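Local coordinates for Lin1944 protein (Listeria innocua, PDB 3D7L) that is of unknown specific function but is probably an oxidoreductase of the short-chain dehydrogenase/reductase family, at residues D60-A65 against G108-T113; G149-T154 against A193-S198; S72-L77 against Q124-A129; S68-P73 against N82-S87; V155-L160 against A180-A185. All blocks are in the same frame, centred on the assembly; numbering follows the deposited sequence.

Contact 1: D60-A65 against G108-T113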
# COMPACT_ATOMS: atom_id res chain seq x y z
N ASP D 60 14.59 15.07 16.59
CA ASP D 60 15.34 15.13 15.34
C ASP D 60 14.97 13.98 14.42
O ASP D 60 15.09 14.11 13.20
CB ASP D 60 16.83 15.10 15.63
CG ASP D 60 17.27 16.28 16.45
OD1 ASP D 60 17.62 16.08 17.63
OD2 ASP D 60 17.19 17.41 15.92
N ALA D 61 14.52 12.87 14.98
CA ALA D 61 14.16 11.70 14.16
C ALA D 61 13.03 10.94 14.79
O ALA D 61 12.97 10.81 16.01
CB ALA D 61 15.35 10.78 13.96
N ILE D 62 12.15 10.41 13.94
CA ILE D 62 11.07 9.54 14.36
C ILE D 62 11.26 8.27 13.54
O ILE D 62 11.31 8.30 12.29
CB ILE D 62 9.67 10.16 14.11
CG1 ILE D 62 9.46 11.42 14.98
CG2 ILE D 62 8.56 9.11 14.33
CD1 ILE D 62 8.24 12.23 14.60
N VAL D 63 11.39 7.16 14.27
CA VAL D 63 11.72 5.87 13.74
C VAL D 63 10.62 4.91 14.16
O VAL D 63 10.36 4.72 15.33
CB VAL D 63 13.03 5.33 14.33
CG1 VAL D 63 13.34 3.97 13.73
CG2 VAL D 63 14.19 6.30 14.12
N SER D 64 10.01 4.28 13.17
CA SER D 64 8.98 3.30 13.43
C SER D 64 9.53 1.94 13.07
O SER D 64 9.83 1.68 11.89
CB SER D 64 7.74 3.60 12.57
OG SER D 64 6.84 2.50 12.56
N ALA D 65 9.69 1.09 14.09
CA ALA D 65 9.98 -0.32 13.90
C ALA D 65 8.80 -1.13 14.47
O ALA D 65 8.97 -2.07 15.26
CB ALA D 65 11.28 -0.68 14.58
N GLY D 108 15.11 17.18 10.15
CA GLY D 108 14.83 15.91 10.82
C GLY D 108 14.44 14.85 9.80
O GLY D 108 14.42 15.13 8.59
N SER D 109 14.14 13.64 10.25
CA SER D 109 13.74 12.54 9.34
C SER D 109 12.71 11.60 9.95
O SER D 109 12.64 11.49 11.17
CB SER D 109 14.97 11.71 8.95
OG SER D 109 15.44 10.95 10.05
N PHE D 110 11.94 10.94 9.08
CA PHE D 110 11.13 9.76 9.43
C PHE D 110 11.78 8.50 8.87
O PHE D 110 12.28 8.51 7.75
CB PHE D 110 9.72 9.84 8.81
CG PHE D 110 8.84 10.89 9.39
CD1 PHE D 110 8.14 10.65 10.57
CD2 PHE D 110 8.68 12.12 8.75
CE1 PHE D 110 7.30 11.62 11.11
CE2 PHE D 110 7.82 13.09 9.30
CZ PHE D 110 7.14 12.83 10.47
N THR D 111 11.77 7.40 9.62
CA THR D 111 12.14 6.09 9.05
C THR D 111 11.04 5.09 9.36
O THR D 111 10.68 4.92 10.52
CB THR D 111 13.46 5.58 9.58
OG1 THR D 111 14.43 6.61 9.49
CG2 THR D 111 13.93 4.36 8.80
N LEU D 112 10.51 4.43 8.33
CA LEU D 112 9.38 3.50 8.50
C LEU D 112 9.78 2.07 8.16
O LEU D 112 10.71 1.87 7.39
CB LEU D 112 8.20 3.95 7.63
CG LEU D 112 7.14 4.92 8.15
CD1 LEU D 112 7.55 5.87 9.32
CD2 LEU D 112 6.45 5.69 6.98
N THR D 113 9.09 1.06 8.69
CA THR D 113 9.52 -0.32 8.40
C THR D 113 8.58 -0.99 7.40
O THR D 113 7.37 -0.89 7.53
CB THR D 113 9.64 -1.20 9.67
OG1 THR D 113 10.57 -0.60 10.59
CG2 THR D 113 10.12 -2.61 9.32
O HOH W 1 17.38 12.45 11.27
O HOH W 2 14.31 8.75 11.00

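Contact 2: G149-T154 against A193-S198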
# COMPACT_ATOMS: atom_id res chain seq x y z
N GLY D 149 13.25 20.79 5.25
CA GLY D 149 14.38 19.90 4.94
C GLY D 149 14.25 18.49 5.50
O GLY D 149 15.21 17.72 5.51
N ILE D 150 13.05 18.17 5.96
CA ILE D 150 12.78 16.89 6.57
C ILE D 150 12.88 15.75 5.56
O ILE D 150 12.46 15.89 4.41
CB ILE D 150 11.41 16.90 7.26
CG1 ILE D 150 11.49 17.71 8.58
CG2 ILE D 150 10.94 15.49 7.55
CD1 ILE D 150 10.17 18.36 9.03
N ARG D 151 13.48 14.63 5.98
CA ARG D 151 13.66 13.46 5.09
C ARG D 151 12.80 12.29 5.53
O ARG D 151 12.38 12.22 6.70
CB ARG D 151 15.14 13.04 5.03
CG ARG D 151 16.11 14.21 4.69
CD ARG D 151 17.59 13.77 4.75
NE ARG D 151 17.98 13.49 6.12
CZ ARG D 151 18.13 12.28 6.67
NH1 ARG D 151 17.99 11.17 5.96
NH2 ARG D 151 18.47 12.19 7.94
N ILE D 152 12.50 11.39 4.60
CA ILE D 152 11.74 10.18 4.93
C ILE D 152 12.18 9.00 4.07
O ILE D 152 12.18 9.07 2.84
CB ILE D 152 10.18 10.42 4.84
CG1 ILE D 152 9.41 9.10 5.07
CG2 ILE D 152 9.78 11.02 3.45
CD1 ILE D 152 7.94 9.31 5.44
N ASN D 153 12.57 7.92 4.75
CA ASN D 153 12.97 6.68 4.06
C ASN D 153 12.28 5.46 4.66
O ASN D 153 11.69 5.56 5.73
CB ASN D 153 14.49 6.46 4.17
CG ASN D 153 15.30 7.61 3.61
OD1 ASN D 153 15.25 7.89 2.41
ND2 ASN D 153 16.09 8.26 4.47
N THR D 154 12.36 4.32 4.00
CA THR D 154 11.87 3.09 4.58
C THR D 154 12.98 2.05 4.63
O THR D 154 13.92 2.09 3.81
CB THR D 154 10.64 2.50 3.83
OG1 THR D 154 10.94 2.32 2.45
CG2 THR D 154 9.44 3.41 3.96
N ALA D 193 21.80 11.41 4.67
CA ALA D 193 21.14 12.62 4.17
C ALA D 193 20.25 12.36 2.97
O ALA D 193 19.86 13.32 2.27
CB ALA D 193 22.18 13.70 3.84
N GLN D 194 19.92 11.09 2.75
CA GLN D 194 19.07 10.70 1.62
C GLN D 194 17.60 10.73 2.00
O GLN D 194 17.26 10.70 3.19
CB GLN D 194 19.47 9.30 1.10
CG GLN D 194 20.98 9.18 0.83
CD GLN D 194 21.43 7.78 0.41
OE1 GLN D 194 20.68 6.79 0.54
NE2 GLN D 194 22.65 7.68 -0.11
N THR D 195 16.73 10.78 0.99
CA THR D 195 15.30 10.78 1.22
C THR D 195 14.57 10.06 0.07
O THR D 195 15.09 9.96 -1.03
CB THR D 195 14.75 12.22 1.42
OG1 THR D 195 13.44 12.17 2.02
CG2 THR D 195 14.69 12.98 0.09
N GLY D 196 13.38 9.56 0.34
CA GLY D 196 12.59 8.85 -0.66
C GLY D 196 13.14 7.48 -0.99
O GLY D 196 12.76 6.88 -2.00
N GLU D 197 14.02 6.97 -0.12
CA GLU D 197 14.68 5.70 -0.33
C GLU D 197 13.98 4.56 0.38
O GLU D 197 13.37 4.74 1.43
CB GLU D 197 16.13 5.77 0.13
CG GLU D 197 16.98 6.86 -0.54
CD GLU D 197 17.10 6.69 -2.05
OE1 GLU D 197 17.05 5.55 -2.58
OE2 GLU D 197 17.21 7.75 -2.71
N SER D 198 14.05 3.39 -0.25
CA SER D 198 13.71 2.09 0.32
C SER D 198 15.03 1.32 0.43
O SER D 198 15.66 0.98 -0.58
CB SER D 198 12.68 1.36 -0.57
OG SER D 198 12.46 0.02 -0.14
O HOH W 3 12.20 14.56 1.89
O HOH W 4 10.37 -0.09 1.56

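Contact 3: S72-L77 against Q124-A129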
# COMPACT_ATOMS: atom_id res chain seq x y z
N SER D 72 -2.67 -14.41 7.42
CA SER D 72 -3.72 -15.41 7.12
C SER D 72 -3.57 -15.93 5.66
O SER D 72 -3.18 -15.17 4.77
CB SER D 72 -5.09 -14.75 7.28
OG SER D 72 -6.13 -15.47 6.61
N PRO D 73 -3.90 -17.22 5.42
CA PRO D 73 -4.03 -17.69 4.04
C PRO D 73 -5.00 -16.80 3.28
O PRO D 73 -5.99 -16.32 3.87
CB PRO D 73 -4.66 -19.09 4.21
CG PRO D 73 -4.23 -19.52 5.54
CD PRO D 73 -4.16 -18.29 6.39
N LEU D 74 -4.72 -16.59 1.99
CA LEU D 74 -5.55 -15.74 1.14
C LEU D 74 -7.04 -16.06 1.16
O LEU D 74 -7.88 -15.15 1.28
CB LEU D 74 -5.06 -15.75 -0.31
CG LEU D 74 -5.93 -14.95 -1.29
CD1 LEU D 74 -5.86 -13.42 -0.97
CD2 LEU D 74 -5.55 -15.24 -2.76
N THR D 75 -7.39 -17.34 1.06
CA THR D 75 -8.81 -17.69 1.01
C THR D 75 -9.50 -17.55 2.38
O THR D 75 -10.72 -17.69 2.47
CB THR D 75 -9.03 -19.10 0.41
OG1 THR D 75 -8.33 -20.06 1.20
CG2 THR D 75 -8.49 -19.15 -1.05
N GLU D 76 -8.72 -17.29 3.42
CA GLU D 76 -9.24 -17.06 4.78
C GLU D 76 -9.16 -15.59 5.16
O GLU D 76 -9.54 -15.21 6.26
CB GLU D 76 -8.40 -17.85 5.81
CG GLU D 76 -8.88 -19.24 6.15
CD GLU D 76 -9.31 -20.04 4.94
OE1 GLU D 76 -10.54 -20.25 4.81
OE2 GLU D 76 -8.45 -20.43 4.11
N LEU D 77 -8.61 -14.79 4.26
CA LEU D 77 -8.38 -13.38 4.53
C LEU D 77 -9.66 -12.59 4.21
O LEU D 77 -9.98 -12.36 3.05
CB LEU D 77 -7.20 -12.86 3.70
CG LEU D 77 -6.76 -11.40 3.83
CD1 LEU D 77 -6.54 -10.98 5.29
CD2 LEU D 77 -5.53 -11.15 2.96
N GLN D 124 0.36 -16.82 3.03
CA GLN D 124 -0.06 -16.04 4.21
C GLN D 124 0.40 -14.58 4.25
O GLN D 124 0.01 -13.82 5.17
CB GLN D 124 0.28 -16.76 5.52
CG GLN D 124 -0.39 -18.10 5.63
CD GLN D 124 -0.30 -18.70 7.01
OE1 GLN D 124 0.09 -19.86 7.18
NE2 GLN D 124 -0.68 -17.93 8.02
N GLY D 125 1.20 -14.18 3.26
CA GLY D 125 1.79 -12.86 3.27
C GLY D 125 1.06 -11.72 2.57
O GLY D 125 1.57 -10.62 2.57
N ALA D 126 -0.11 -11.96 1.98
CA ALA D 126 -0.76 -10.98 1.09
C ALA D 126 -1.08 -9.66 1.78
O ALA D 126 -0.91 -8.58 1.20
CB ALA D 126 -2.03 -11.54 0.46
N SER D 127 -1.54 -9.75 3.03
CA SER D 127 -1.93 -8.58 3.77
C SER D 127 -0.69 -7.80 4.24
O SER D 127 -0.67 -6.57 4.18
CB SER D 127 -2.81 -9.01 4.94
OG SER D 127 -3.28 -7.89 5.65
N ALA D 128 0.35 -8.49 4.67
CA ALA D 128 1.60 -7.79 5.02
C ALA D 128 2.27 -7.17 3.76
O ALA D 128 2.77 -6.04 3.78
CB ALA D 128 2.54 -8.73 5.77
N ALA D 129 2.23 -7.91 2.65
CA ALA D 129 2.68 -7.40 1.35
C ALA D 129 2.02 -6.04 1.00
O ALA D 129 2.70 -5.06 0.71
CB ALA D 129 2.39 -8.44 0.24
O HOH W 5 -2.21 -14.27 2.29

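Contact 4: S68-P73 against N82-S87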
# COMPACT_ATOMS: atom_id res chain seq x y z
N SER D 68 1.59 -4.05 12.92
CA SER D 68 1.23 -5.46 12.75
C SER D 68 0.37 -5.65 11.52
O SER D 68 -0.42 -4.77 11.18
CB SER D 68 0.44 -5.97 13.96
OG SER D 68 1.06 -5.62 15.18
N ALA D 69 0.51 -6.82 10.91
CA ALA D 69 -0.23 -7.23 9.72
C ALA D 69 -0.81 -8.63 9.93
O ALA D 69 -0.09 -9.53 10.39
CB ALA D 69 0.70 -7.25 8.50
N THR D 70 -2.08 -8.81 9.58
CA THR D 70 -2.69 -10.14 9.57
C THR D 70 -1.89 -11.09 8.69
O THR D 70 -1.56 -10.74 7.54
CB THR D 70 -4.16 -10.08 9.08
OG1 THR D 70 -4.94 -9.44 10.09
CG2 THR D 70 -4.72 -11.47 8.85
N PHE D 71 -1.60 -12.28 9.24
CA PHE D 71 -0.84 -13.34 8.58
C PHE D 71 -1.76 -14.54 8.39
O PHE D 71 -1.67 -15.54 9.10
CB PHE D 71 0.37 -13.69 9.46
CG PHE D 71 1.42 -14.55 8.78
CD1 PHE D 71 1.67 -15.84 9.26
CD2 PHE D 71 2.20 -14.06 7.72
CE1 PHE D 71 2.67 -16.65 8.67
CE2 PHE D 71 3.21 -14.86 7.12
CZ PHE D 71 3.43 -16.17 7.59
N SER D 72 -2.67 -14.41 7.42
CA SER D 72 -3.72 -15.41 7.12
C SER D 72 -3.57 -15.93 5.66
O SER D 72 -3.18 -15.17 4.77
CB SER D 72 -5.09 -14.75 7.28
OG SER D 72 -6.13 -15.47 6.61
N PRO D 73 -3.90 -17.22 5.42
CA PRO D 73 -4.03 -17.69 4.04
C PRO D 73 -5.00 -16.80 3.28
O PRO D 73 -5.99 -16.32 3.87
CB PRO D 73 -4.66 -19.09 4.21
CG PRO D 73 -4.23 -19.52 5.54
CD PRO D 73 -4.16 -18.29 6.39
N ASN D 82 -8.33 -8.13 7.19
CA ASN D 82 -7.44 -7.25 6.45
C ASN D 82 -7.45 -5.81 7.03
O ASN D 82 -6.45 -5.08 6.92
CB ASN D 82 -7.84 -7.28 4.97
CG ASN D 82 -6.75 -6.77 4.06
OD1 ASN D 82 -7.00 -5.90 3.23
ND2 ASN D 82 -5.55 -7.33 4.17
N ALA D 83 -8.57 -5.43 7.62
CA ALA D 83 -8.76 -4.15 8.30
C ALA D 83 -7.82 -3.94 9.46
O ALA D 83 -7.48 -2.80 9.81
CB ALA D 83 -10.22 -4.03 8.79
N VAL D 84 -7.39 -5.03 10.07
CA VAL D 84 -6.43 -4.98 11.18
C VAL D 84 -5.07 -4.49 10.65
O VAL D 84 -4.50 -3.52 11.17
CB VAL D 84 -6.32 -6.36 11.93
CG1 VAL D 84 -5.37 -6.26 13.09
CG2 VAL D 84 -7.71 -6.83 12.41
N THR D 85 -4.57 -5.12 9.59
CA THR D 85 -3.35 -4.64 8.92
C THR D 85 -3.48 -3.15 8.58
O THR D 85 -2.58 -2.34 8.87
CB THR D 85 -3.13 -5.39 7.62
OG1 THR D 85 -3.18 -6.78 7.90
CG2 THR D 85 -1.74 -5.02 7.00
N ILE D 86 -4.61 -2.81 7.96
CA ILE D 86 -4.89 -1.44 7.52
C ILE D 86 -4.77 -0.43 8.65
O ILE D 86 -4.22 0.66 8.43
CB ILE D 86 -6.24 -1.33 6.78
CG1 ILE D 86 -6.15 -2.06 5.43
CG2 ILE D 86 -6.60 0.14 6.56
CD1 ILE D 86 -7.44 -2.09 4.63
N SER D 87 -5.22 -0.79 9.85
CA SER D 87 -5.14 0.15 10.98
C SER D 87 -3.76 0.21 11.63
O SER D 87 -3.45 1.19 12.31
CB SER D 87 -6.24 -0.11 12.04
OG SER D 87 -5.91 -1.24 12.82

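Contact 5: V155-L160 against A180-A185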
# COMPACT_ATOMS: atom_id res chain seq x y z
N VAL D 155 12.89 1.15 5.59
CA VAL D 155 13.81 0.02 5.69
C VAL D 155 12.99 -1.25 5.49
O VAL D 155 11.94 -1.43 6.12
CB VAL D 155 14.59 0.04 7.01
CG1 VAL D 155 15.45 -1.26 7.17
CG2 VAL D 155 15.48 1.30 7.09
N SER D 156 13.44 -2.10 4.57
CA SER D 156 12.71 -3.34 4.22
C SER D 156 13.56 -4.56 4.55
O SER D 156 14.50 -4.90 3.82
CB SER D 156 12.30 -3.36 2.76
OG SER D 156 11.52 -4.52 2.50
N PRO D 157 13.27 -5.20 5.69
CA PRO D 157 14.08 -6.34 6.05
C PRO D 157 13.57 -7.66 5.50
O PRO D 157 12.37 -7.84 5.27
CB PRO D 157 13.98 -6.37 7.59
CG PRO D 157 12.94 -5.30 7.96
CD PRO D 157 12.27 -4.88 6.72
N ASN D 158 14.52 -8.58 5.34
CA ASN D 158 14.22 -10.00 5.16
C ASN D 158 13.85 -10.56 6.53
O ASN D 158 13.96 -9.85 7.56
CB ASN D 158 15.47 -10.69 4.61
CG ASN D 158 15.18 -12.00 3.91
OD1 ASN D 158 14.14 -12.62 4.13
ND2 ASN D 158 16.12 -12.42 3.04
N VAL D 159 13.43 -11.81 6.56
CA VAL D 159 13.26 -12.51 7.85
C VAL D 159 14.55 -12.42 8.69
O VAL D 159 15.66 -12.55 8.14
CB VAL D 159 12.78 -14.01 7.66
CG1 VAL D 159 13.74 -14.79 6.75
CG2 VAL D 159 12.64 -14.72 9.01
N LEU D 160 14.41 -12.17 9.99
CA LEU D 160 15.58 -12.08 10.90
C LEU D 160 16.10 -13.43 11.42
O LEU D 160 15.32 -14.31 11.79
CB LEU D 160 15.27 -11.19 12.11
CG LEU D 160 14.66 -9.82 11.82
CD1 LEU D 160 14.45 -9.09 13.12
CD2 LEU D 160 15.57 -9.02 10.87
N ALA D 180 21.10 -6.99 13.65
CA ALA D 180 22.19 -6.01 13.63
C ALA D 180 22.47 -5.39 12.25
O ALA D 180 22.84 -4.21 12.16
CB ALA D 180 23.48 -6.62 14.19
N LYS D 181 22.33 -6.19 11.18
CA LYS D 181 22.58 -5.68 9.83
C LYS D 181 21.45 -4.76 9.38
O LYS D 181 21.69 -3.70 8.80
CB LYS D 181 22.80 -6.83 8.85
CG LYS D 181 23.17 -6.43 7.44
CD LYS D 181 23.20 -7.64 6.55
CE LYS D 181 23.61 -7.28 5.14
NZ LYS D 181 23.70 -8.50 4.29
N VAL D 182 20.21 -5.16 9.64
CA VAL D 182 19.08 -4.31 9.33
C VAL D 182 19.18 -2.98 10.10
O VAL D 182 18.82 -1.94 9.57
CB VAL D 182 17.74 -5.02 9.63
CG1 VAL D 182 16.55 -4.14 9.22
CG2 VAL D 182 17.67 -6.37 8.89
N ALA D 183 19.70 -3.02 11.33
CA ALA D 183 19.76 -1.82 12.19
C ALA D 183 20.66 -0.73 11.59
O ALA D 183 20.42 0.47 11.81
CB ALA D 183 20.19 -2.19 13.60
N ARG D 184 21.67 -1.16 10.83
CA ARG D 184 22.57 -0.27 10.10
C ARG D 184 21.84 0.62 9.08
O ARG D 184 22.18 1.79 8.93
CB ARG D 184 23.67 -1.07 9.39
CG ARG D 184 24.77 -1.60 10.29
CD ARG D 184 25.81 -2.40 9.45
NE ARG D 184 26.76 -3.10 10.32
CZ ARG D 184 27.87 -2.58 10.84
NH1 ARG D 184 28.23 -1.32 10.59
NH2 ARG D 184 28.65 -3.33 11.62
N ALA D 185 20.85 0.05 8.40
CA ALA D 185 19.98 0.76 7.45
C ALA D 185 19.16 1.87 8.11
O ALA D 185 18.97 2.97 7.51
CB ALA D 185 19.05 -0.24 6.74

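Contact 1: D60-A65 against G108-T113
Residues 60-65 and 108-113, with Ile-62 against Phe-110 and Val-63 against Thr-111, pair as two neighbouring parallel strands in the middle of the Rossmann-type sheet, joined by the beta-alpha-beta crossover through helix 79-100. Their axes run 4.8 Å apart and only 2° from parallel. The backbone ladder alternates in the parallel manner: Ser-109 N donates to Asp-60 O, Ile-62 N to Ser-109 O at 3.0 Å, Thr-111 N to Ile-62 O, and Ser-64 N to Thr-111 O at 2.8 Å, the last being nearly straight at 178°. At the C-terminal end the ladder changes character. Ser-64 O lies 2.7 Å from Thr-113 OG1, which donates in the carbonyl plane on a lone pair, whereas Thr-113 N is poorly angled for that oxygen. Chi1 of -58° sets OG1 beside its own backbone N, on the side where Ser-64 O lies.

Ile-62 and Phe-110 lie side by side on the face under helix 79-100, where CD1 of Ile-62 comes 3.7 Å from CE1 of Phe-110, oblique to the ring. The other face carries Ala-61, Val-63, Ser-109 and Thr-111, beneath helix 179-191. There a water lies 2.6 Å from Ser-109 OG and 2.6 Å from Thr-111 OG1, and a second water also binds Ser-109 OG.

Both faces thus combine apolar packing with buried hydroxyls that find partners: Ser-64 OG is met by Gln-93 on the side of helix 79-100, while on the other the Ser-109 and Thr-111 hydroxyls are met by water and, for Thr-111, by Ser-189.

Contact 2: G149-T154 against A193-S198
Arg-151 lays its guanidinium against the loop at Ala-193 and Gln-194, with Ala-193 CA 3.5 Å above one face and offset toward the rim. Arg-151 CD packs 3.4 Å from Ala-193 O, the chain bends beyond it at chi3 (-69°), and NH1 meets Gln-194 O at 2.9 Å, a bond in the guanidinium plane. NH1 is also bonded to Ser-189 O of helix 179-191.

Gln-194 O has a second donor across the contact. Asn-153 ND2 reaches it at 3.0 Å, from above the carbonyl plane, while the oxygen stays close to the plane of the amide; ND2 also bonds Ser-189 OG. The other branch of this amide works in the opposite sense, since Asn-153 OD1 accepts from Glu-197 N at 3.0 Å on a lone pair.

The irregular segment leads from helix 179-191 into strand 198-201, the edge strand of the parallel Rossmann-type sheet within this chain, and regular pairing with strand 151-157 begins only where Thr-154 faces Ser-198. Before that point backbone and side-chain bonds alternate. Thr-195 OG1, anti to its backbone N, takes the hydrogen of Ile-152 N at 2.9 Å and donates to a water that in turn donates to Ile-150 O. Gly-196 N donates to Ile-152 O at 2.8 Å, and Thr-154 N to Glu-197 O at 2.8 Å. Another water joins Thr-154 OG1 with Ser-198 OG.

Contact 3: S72-L77 against Q124-A129
Pro-73 and Gln-124 lie side by side, pointing the same way. Gln-124 CG sits 3.6 Å from Pro-73 N and 3.9 Å from Pro-73 CD, and the chain, extended beyond CG, carries NE2 on past the proline ring to the carbonyl oxygen of Phe-71, which it binds.

Polar links across the contact run through water and through a weak C-H contact. Ser-72 O receives the CA-H of Gln-124, with CA 3.3 Å away. Ser-72 O also accepts from a water at 2.8 Å, and this water accepts in turn from Ala-126 N at 3.1 Å. The peptide N-H at the first turn of helix 126-142 is thereby satisfied by a water that a carbonyl of the loop between strand 59-64 and helix 79-100 holds in turn. In short-chain dehydrogenases these two helices commonly pair with their counterparts in a second subunit as a four-helix bundle, and here too a second subunit closes over the contact: Glu-145 of that subunit accepts from both Leu-74 N and Gln-124 N.

Apolar packing continues the seam. Leu-77, its CG anti to the backbone N (chi1 -179°), brings CD2 to 4.0 Å from Ser-127 CB and 4.3 Å from Ala-126 CB. Leu-74 CD1 approaches Ala-126 CB more loosely, at 4.5 Å.

Within the loop, Pro-73 O takes hydrogens from Ser-72 OG and Glu-76 N on opposite faces of its plane, which braces the short 3-10 turn 74-76.

Contact 4: S68-P73 against N82-S87
Ser-68 places its carbonyl oxygen 3.7 Å from Thr-85 CA, where the loop after strand 59-64 passes beside helix 79-100 at Thr-85 and Val-84. Its own N is held by Ser-88 OG from the next turn of that helix. The contact joins this loop to the very helix it leads into, within a beta-alpha-beta unit of the Rossmann-type fold.

Ala-69 comes next and carries the hydrocarbon part of the contact. Its CB touches Thr-85 CG2 at 3.6 Å, and its CA is 3.5 Å from Thr-85 OG1, so both branches of the threonine meet this one residue. With chi1 of Thr-85 at -52°, OG1 stands beside its own backbone N, where it meets Thr-70 N, and CG2 lies anti to that N, where it meets Ala-69 CB.

At Thr-70 the polar link forms: its N donates to Thr-85 OG1 at 2.9 Å, with a somewhat bent angle of 147° at the hydrogen. The two threonine side chains cross at about a right angle. Thr-70 OG1 also passes 3.8 Å from Val-84 CB, but its hydrogen bond goes to Lys-81 O, one turn back along the helix. Beyond this point the chain leaves the helix, and the ring of Phe-71 makes an edge-to-face contact with Phe-170.

Thr-85 OG1 is itself bonded to Ser-127 OG of helix 126-142. One threonine hydroxyl is thus shared between a loop N-H and a serine of a second helix, beside a small methyl contact.

Contact 5: V155-L160 against A180-A185
Val-182 is packed by three residues of segment 155-160, each meeting one or both of its methyls. CG1 touches Val-155 CG1 at 3.7 Å and Pro-157 CB at 3.8 Å, whereas CG2, with Pro-157 CB also close by, meets Leu-160 CD2 at 3.9 Å. The proline and leucine side chains cross that of the valine at about a right angle. One turn further along the helix, Ala-185 CB packs 3.8 Å from Val-155 CG1. No hydrogen bond spans the contact.

The torsions of the two valines match: chi1 of Val-155 is 174° and that of Val-182 is -176°, and in each it is CG1, anti to the backbone N, that touches its counterpart. Beyond this shell, Leu-15 of helix 14-23 and Val-201 cover Val-182, and Phe-186 packs on Val-155. After the strand, Asn-158 OD1 accepts from Val-159 N at 2.7 Å, and Asn-158 ND2 binds Tyr-202 O.

Strand 155-157 and helix 180-185 run at 165° with axes 8.8 Å apart, the near-antiparallel packing of strand and returning helix found in the beta-alpha-beta units of a Rossmann-type fold.

How the contacts relate
From the N terminus, contact 1 closes the loop from strand 59-64 to strand 108-113 in the middle of the sheet. Contact 4 is nested inside it, folding the chain after the first of these strands back onto helix 79-100. Contact 3 begins from the same stretch, sharing Ser-72 and Pro-73, but crosses contact 1 to reach helix 126-142; contacts 3 and 4 adjoin, and both border the second subunit. Contact 2 then opens on strand 151-157, which pairs with strand 108-113 of contact 1, and closes near strand 198-201. Contact 5 is nested within that loop, packing the later part of the same strand against helix 179-191.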